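Local coordinates for protein putative neuraminyllactose-binding hemagglutinin homolog (Helicobacter pylori, PDB 3BGH) that is an outer-membrane lipoprotein of uncertain function, probably a flagellar sheath adhesin that binds sialic-acid-containing neuraminyllactose receptors, at residues 65-70 with 200-205; 134-139 with 207-212. All coordinates share one frame; numbering follows the deposited sequence.

Contact 1 of 2, residues 65-70 with 200-205; sequences FLQLSS and KVMVHI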
loop_
_atom_site.group_PDB
_atom_site.type_symbol
_atom_site.label_atom_id
_atom_site.label_comp_id
_atom_site.label_asym_id
_atom_site.label_seq_id
_atom_site.Cartn_x
_atom_site.Cartn_y
_atom_site.Cartn_z
ATOM N N PHE A 65 10.860 16.874 2.882
ATOM C CA PHE A 65 12.052 17.079 3.668
ATOM C C PHE A 65 12.271 18.584 3.909
ATOM O O PHE A 65 12.505 19.018 5.040
ATOM C CB PHE A 65 13.189 16.443 2.892
ATOM C CG PHE A 65 14.449 16.290 3.657
ATOM C CD1 PHE A 65 14.433 15.919 4.991
ATOM C CD2 PHE A 65 15.666 16.501 3.026
ATOM C CE1 PHE A 65 15.623 15.767 5.704
ATOM C CE2 PHE A 65 16.859 16.360 3.719
ATOM C CZ PHE A 65 16.846 15.991 5.064
ATOM N N LEU A 66 12.145 19.394 2.866
ATOM C CA LEU A 66 12.480 20.806 2.998
ATOM C C LEU A 66 11.360 21.493 3.735
ATOM O O LEU A 66 11.600 22.246 4.681
ATOM C CB LEU A 66 12.729 21.473 1.640
ATOM C CG LEU A 66 13.860 20.934 0.740
ATOM C CD1 LEU A 66 13.780 21.616 -0.600
ATOM C CD2 LEU A 66 15.255 21.112 1.351
ATOM N N GLN A 67 10.137 21.192 3.329
ATOM C CA GLN A 67 8.967 21.718 3.976
ATOM C C GLN A 67 8.851 21.390 5.460
ATOM O O GLN A 67 8.429 22.221 6.247
ATOM C CB GLN A 67 7.744 21.252 3.249
ATOM C CG GLN A 67 7.630 21.839 1.856
ATOM C CD GLN A 67 6.245 22.350 1.625
ATOM O OE1 GLN A 67 5.377 21.622 1.122
ATOM N NE2 GLN A 67 5.995 23.591 2.057
ATOM N N LEU A 68 9.205 20.176 5.846
ATOM C CA LEU A 68 9.175 19.831 7.244
ATOM C C LEU A 68 10.251 20.576 8.013
ATOM O O LEU A 68 10.062 20.896 9.179
ATOM C CB LEU A 68 9.298 18.333 7.454
ATOM C CG LEU A 68 7.903 17.758 7.450
ATOM C CD1 LEU A 68 7.985 16.256 7.223
ATOM C CD2 LEU A 68 7.134 18.144 8.778
ATOM N N SER A 69 11.385 20.830 7.371
ATOM C CA SER A 69 12.376 21.713 7.977
ATOM C C SER A 69 11.785 23.124 8.141
ATOM O O SER A 69 11.830 23.668 9.245
ATOM C CB SER A 69 13.686 21.694 7.209
ATOM O OG SER A 69 14.322 20.435 7.386
ATOM N N SER A 70 11.150 23.663 7.095
ATOM C CA SER A 70 10.552 25.021 7.161
ATOM C C SER A 70 9.471 25.148 8.192
ATOM O O SER A 70 9.397 26.161 8.890
ATOM C CB SER A 70 9.970 25.477 5.838
ATOM O OG SER A 70 11.019 25.708 4.941
ATOM N N LYS A 200 -2.357 15.560 1.688
ATOM C CA LYS A 200 -2.728 14.781 2.870
ATOM C C LYS A 200 -1.571 14.477 3.840
ATOM O O LYS A 200 -1.779 14.571 5.058
ATOM C CB LYS A 200 -3.449 13.469 2.508
ATOM C CG LYS A 200 -4.019 12.745 3.741
ATOM C CD LYS A 200 -4.568 11.327 3.455
ATOM C CE LYS A 200 -5.346 10.750 4.656
ATOM N NZ LYS A 200 -6.071 9.462 4.392
ATOM N N VAL A 201 -0.386 14.106 3.335
ATOM C CA VAL A 201 0.745 13.830 4.255
ATOM C C VAL A 201 1.140 15.102 5.061
ATOM O O VAL A 201 1.263 15.075 6.287
ATOM C CB VAL A 201 2.029 13.195 3.554
ATOM C CG1 VAL A 201 3.157 13.086 4.515
ATOM C CG2 VAL A 201 1.720 11.808 3.022
ATOM N N MET A 202 1.350 16.194 4.358
ATOM C CA MET A 202 1.772 17.418 5.012
ATOM C C MET A 202 0.751 17.900 6.046
ATOM O O MET A 202 1.145 18.330 7.117
ATOM C CB MET A 202 2.063 18.501 3.979
ATOM C CG MET A 202 3.440 18.380 3.301
ATOM S SD MET A 202 4.811 18.418 4.430
ATOM C CE MET A 202 4.535 19.992 5.218
ATOM N N VAL A 203 -0.546 17.825 5.734
ATOM C CA VAL A 203 -1.602 18.243 6.658
ATOM C C VAL A 203 -1.623 17.381 7.916
ATOM O O VAL A 203 -1.781 17.879 9.030
ATOM C CB VAL A 203 -3.000 18.130 6.016
ATOM C CG1 VAL A 203 -4.091 18.279 7.069
ATOM C CG2 VAL A 203 -3.211 19.185 4.933
ATOM N N HIS A 204 -1.507 16.072 7.752
ATOM C CA HIS A 204 -1.594 15.197 8.896
ATOM C C HIS A 204 -0.349 15.334 9.749
ATOM O O HIS A 204 -0.460 15.393 10.941
ATOM C CB HIS A 204 -1.844 13.743 8.471
ATOM C CG HIS A 204 -3.258 13.472 8.054
ATOM N ND1 HIS A 204 -3.942 12.334 8.427
ATOM C CD2 HIS A 204 -4.116 14.191 7.290
ATOM C CE1 HIS A 204 -5.160 12.372 7.918
ATOM N NE2 HIS A 204 -5.292 13.486 7.220
ATOM N N ILE A 205 0.831 15.388 9.146
ATOM C CA ILE A 205 2.037 15.534 9.937
ATOM C C ILE A 205 2.116 16.900 10.616
ATOM O O ILE A 205 2.514 16.983 11.761
ATOM C CB ILE A 205 3.314 15.314 9.145
ATOM C CG1 ILE A 205 3.559 13.830 8.907
ATOM C CG2 ILE A 205 4.523 15.840 9.952
ATOM C CD1 ILE A 205 4.713 13.550 7.940
#
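Leu68 and Ile205 make the close part of this helix-helix contact: methyl CD2 of Leu68 lies 3.7 Å from CG2 of Ile205, and the two side chains cross at about a right angle. CG2 of Ile205 is placed for this by chi1 of -77°, which sets that methyl anti to the backbone N while CG1 lies beside it. Met202 fills the next position more loosely. Its chain folds at chi2 and chi3 (both -58°), bringing SD to 4.4 Å from Leu68 CG and CE to 4.0 Å from Gln67 CB. Gln67 thus contributes the root of its side chain to the apolar seam. Its amide end turns elsewhere, OE1 being hydrogen-bonded to Tyr198 OH and to the backbone N of Tyr25. No hydrogen bond joins the two segments, whose local axes stay 11.5 Å apart at 26°, a wide, near-parallel pairing bridged by apolar side-chain atoms. The outer flanks differ: Leu66 is exposed and Lys200 partly so, whereas all four touching residues are buried. Leu68 also packs on Leu41 of strand 38-48 and Ile205 on Ile150 of strand 144-161, so helices 54-73 and 186-208 meet over the mixed sheet.

Contact 2 of 2, residues 134-139 with 207-212; sequences LNFVEP and KELSKK. With SO4 (sulfate ion), chain C; SO4 (sulfate ion), chain D.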
loop_
_atom_site.group_PDB
_atom_site.type_symbol
_atom_site.label_atom_id
_atom_site.label_comp_id
_atom_site.label_asym_id
_atom_site.label_seq_id
_atom_site.Cartn_x
_atom_site.Cartn_y
_atom_site.Cartn_z
ATOM N N LEU A 134 5.694 7.956 10.051
ATOM C CA LEU A 134 6.646 8.815 10.734
ATOM C C LEU A 134 7.107 8.217 12.082
ATOM O O LEU A 134 6.309 8.110 13.001
ATOM C CB LEU A 134 6.023 10.185 10.935
ATOM C CG LEU A 134 6.910 11.279 11.539
ATOM C CD1 LEU A 134 8.168 11.450 10.719
ATOM C CD2 LEU A 134 6.140 12.563 11.555
ATOM N N ASN A 135 8.400 7.861 12.197
ATOM C CA ASN A 135 8.957 7.372 13.479
ATOM C C ASN A 135 9.593 8.454 14.357
ATOM O O ASN A 135 10.364 9.284 13.881
ATOM C CB ASN A 135 9.914 6.171 13.282
ATOM C CG ASN A 135 9.187 4.810 13.351
ATOM O OD1 ASN A 135 7.983 4.753 13.564
ATOM N ND2 ASN A 135 9.930 3.718 13.211
ATOM N N PHE A 136 9.253 8.449 15.639
ATOM C CA PHE A 136 9.847 9.356 16.608
ATOM C C PHE A 136 10.894 8.578 17.387
ATOM O O PHE A 136 10.575 7.623 18.087
ATOM C CB PHE A 136 8.786 9.930 17.577
ATOM C CG PHE A 136 7.752 10.807 16.928
ATOM C CD1 PHE A 136 7.612 12.127 17.318
ATOM C CD2 PHE A 136 6.883 10.308 15.962
ATOM C CE1 PHE A 136 6.624 12.939 16.742
ATOM C CE2 PHE A 136 5.900 11.134 15.366
ATOM C CZ PHE A 136 5.782 12.434 15.744
ATOM N N VAL A 137 12.148 8.989 17.261
ATOM C CA VAL A 137 13.268 8.221 17.780
ATOM C C VAL A 137 14.096 9.018 18.791
ATOM O O VAL A 137 14.448 10.185 18.563
ATOM C CB VAL A 137 14.184 7.712 16.635
ATOM C CG1 VAL A 137 15.289 6.822 17.183
ATOM C CG2 VAL A 137 13.392 6.960 15.568
ATOM N N GLU A 138 14.385 8.366 19.916
ATOM C CA GLU A 138 15.306 8.876 20.933
ATOM C C GLU A 138 16.755 8.726 20.438
ATOM O O GLU A 138 17.214 7.628 20.163
ATOM C CB GLU A 138 15.008 8.259 22.312
ATOM C CG GLU A 138 16.183 7.710 23.120
ATOM C CD GLU A 138 17.280 8.736 23.438
ATOM O OE1 GLU A 138 16.952 9.909 23.724
ATOM O OE2 GLU A 138 18.474 8.346 23.404
ATOM N N PRO A 139 17.435 9.863 20.232
ATOM C CA PRO A 139 18.699 9.967 19.472
ATOM C C PRO A 139 19.883 9.135 19.963
ATOM O O PRO A 139 20.639 8.589 19.140
ATOM C CB PRO A 139 19.025 11.464 19.534
ATOM C CG PRO A 139 17.678 12.130 19.770
ATOM C CD PRO A 139 16.951 11.180 20.681
ATOM N N LYS A 207 -0.278 18.744 11.606
ATOM C CA LYS A 207 -1.185 18.720 12.753
ATOM C C LYS A 207 -0.688 17.784 13.857
ATOM O O LYS A 207 -0.944 18.041 15.057
ATOM C CB LYS A 207 -2.632 18.428 12.363
ATOM C CG LYS A 207 -3.245 19.593 11.588
ATOM C CD LYS A 207 -4.536 19.230 10.829
ATOM C CE LYS A 207 -5.065 20.471 10.069
ATOM N NZ LYS A 207 -6.467 20.292 9.559
ATOM N N GLU A 208 0.040 16.729 13.482
ATOM C CA GLU A 208 0.564 15.837 14.500
ATOM C C GLU A 208 1.710 16.440 15.297
ATOM O O GLU A 208 1.900 16.089 16.440
ATOM C CB GLU A 208 1.001 14.474 13.940
ATOM C CG GLU A 208 1.149 13.395 15.033
ATOM C CD GLU A 208 -0.155 13.169 15.872
ATOM O OE1 GLU A 208 -0.086 12.432 16.881
ATOM O OE2 GLU A 208 -1.245 13.704 15.533
ATOM N N LEU A 209 2.486 17.318 14.679
ATOM C CA LEU A 209 3.655 17.848 15.333
ATOM C C LEU A 209 3.355 19.234 15.918
ATOM O O LEU A 209 4.157 20.131 15.784
ATOM C CB LEU A 209 4.825 17.935 14.352
ATOM C CG LEU A 209 5.383 16.723 13.603
ATOM C CD1 LEU A 209 6.512 17.170 12.683
ATOM C CD2 LEU A 209 5.863 15.680 14.585
ATOM N N SER A 210 2.195 19.387 16.558
ATOM C CA SER A 210 1.807 20.623 17.225
ATOM C C SER A 210 2.654 20.906 18.463
ATOM O O SER A 210 3.368 20.035 18.991
ATOM C CB SER A 210 0.352 20.543 17.674
ATOM O OG SER A 210 0.238 19.657 18.784
ATOM N N LYS A 211 2.537 22.152 18.918
ATOM C CA LYS A 211 3.162 22.650 20.150
ATOM C C LYS A 211 2.678 21.788 21.320
ATOM O O LYS A 211 3.497 21.276 22.070
ATOM C CB LYS A 211 2.794 24.139 20.324
ATOM C CG LYS A 211 3.586 24.986 21.344
ATOM C CD LYS A 211 2.620 26.101 21.933
ATOM C CE LYS A 211 3.346 27.360 22.415
ATOM N NZ LYS A 211 2.408 28.335 23.115
ATOM N N LYS A 212 1.378 21.573 21.453
ATOM C CA LYS A 212 0.896 20.721 22.556
ATOM C C LYS A 212 1.535 19.304 22.560
ATOM O O LYS A 212 1.967 18.810 23.606
ATOM C CB LYS A 212 -0.637 20.633 22.583
ATOM C CG LYS A 212 -1.173 19.907 23.843
ATOM C CD LYS A 212 -2.675 20.150 24.094
ATOM C CE LYS A 212 -3.507 19.302 23.147
ATOM N NZ LYS A 212 -4.812 19.909 22.680
HETATM S S SO4 C . 0.789 24.750 16.964
HETATM O O1 SO4 C . -0.438 25.367 16.483
HETATM O O2 SO4 C . 0.432 23.900 18.105
HETATM O O3 SO4 C . 1.400 24.019 15.868
HETATM O O4 SO4 C . 1.786 25.735 17.401
HETATM S S SO4 D . -4.577 16.199 21.421
HETATM O O1 SO4 D . -4.707 17.582 20.971
HETATM O O2 SO4 D . -3.728 16.091 22.623
HETATM O O3 SO4 D . -5.913 15.696 21.720
HETATM O O4 SO4 D . -4.051 15.366 20.345
#
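Strand residues Leu134 and Phe136 face Leu209, the first residue after helix 186-208 to leave helical geometry, with the nearest CA atoms, Leu134 and Glu208, still 10.0 Å apart. That separation is spanned by side chains alone. Methyl CD2 of Leu209 reaches the far end of the Phe136 ring, 3.4 Å from CZ and 3.6 Å from CE1, meeting it obliquely. The same methyl lies 4.4 Å from Leu134 CD2, so one leucine branch serves two alternate residues on one side of the strand. The Phe136 ring also stands edge-to-face with His146, and Met214 of helix 211-223 touches both Phe136 and Leu209. Beyond Leu209 the chain turns polar. Ser210 is the N-cap of helix 211-223: with chi1 at 72°, its OG accepts from His213 N. One sulfate receives a hydrogen bond from Lys211 N through O2 (2.9 Å, 153° at the hydrogen), and a second has a weak bond from Lys212 NZ. These ions probably come from the crystallisation liquor. The chemistry implies a division at the helix break: an apolar grip holds Leu209 to the sheet, while the start of helix 211-223, with its backbone N-H groups and lysines, would probably attract anions, consistent with the two sulfates.

The centres of contacts 1 and 2 lie about 12 Å apart, and both draw on helix 186-208, contact 1 along its later turns and contact 2 at its end and the break into helix 211-223. In sequence the segments alternate, 65-70, 134-139, 200-205, 207-212, so the two contacts cross along the chain. Direct packing joins them: Ile205 CG1 is 3.9 Å from Leu134 CD2, and Leu68 CD2 is 4.1 Å from Leu209 CD1. Helix 54-73, strand 123-137 and the C-terminal helices therefore appear to belong to one apolar layer between helices and mixed sheet. The centre of contact 1 lies about 6 Å from the centre of the chain, that of contact 2 about 13 Å, extending that layer outward.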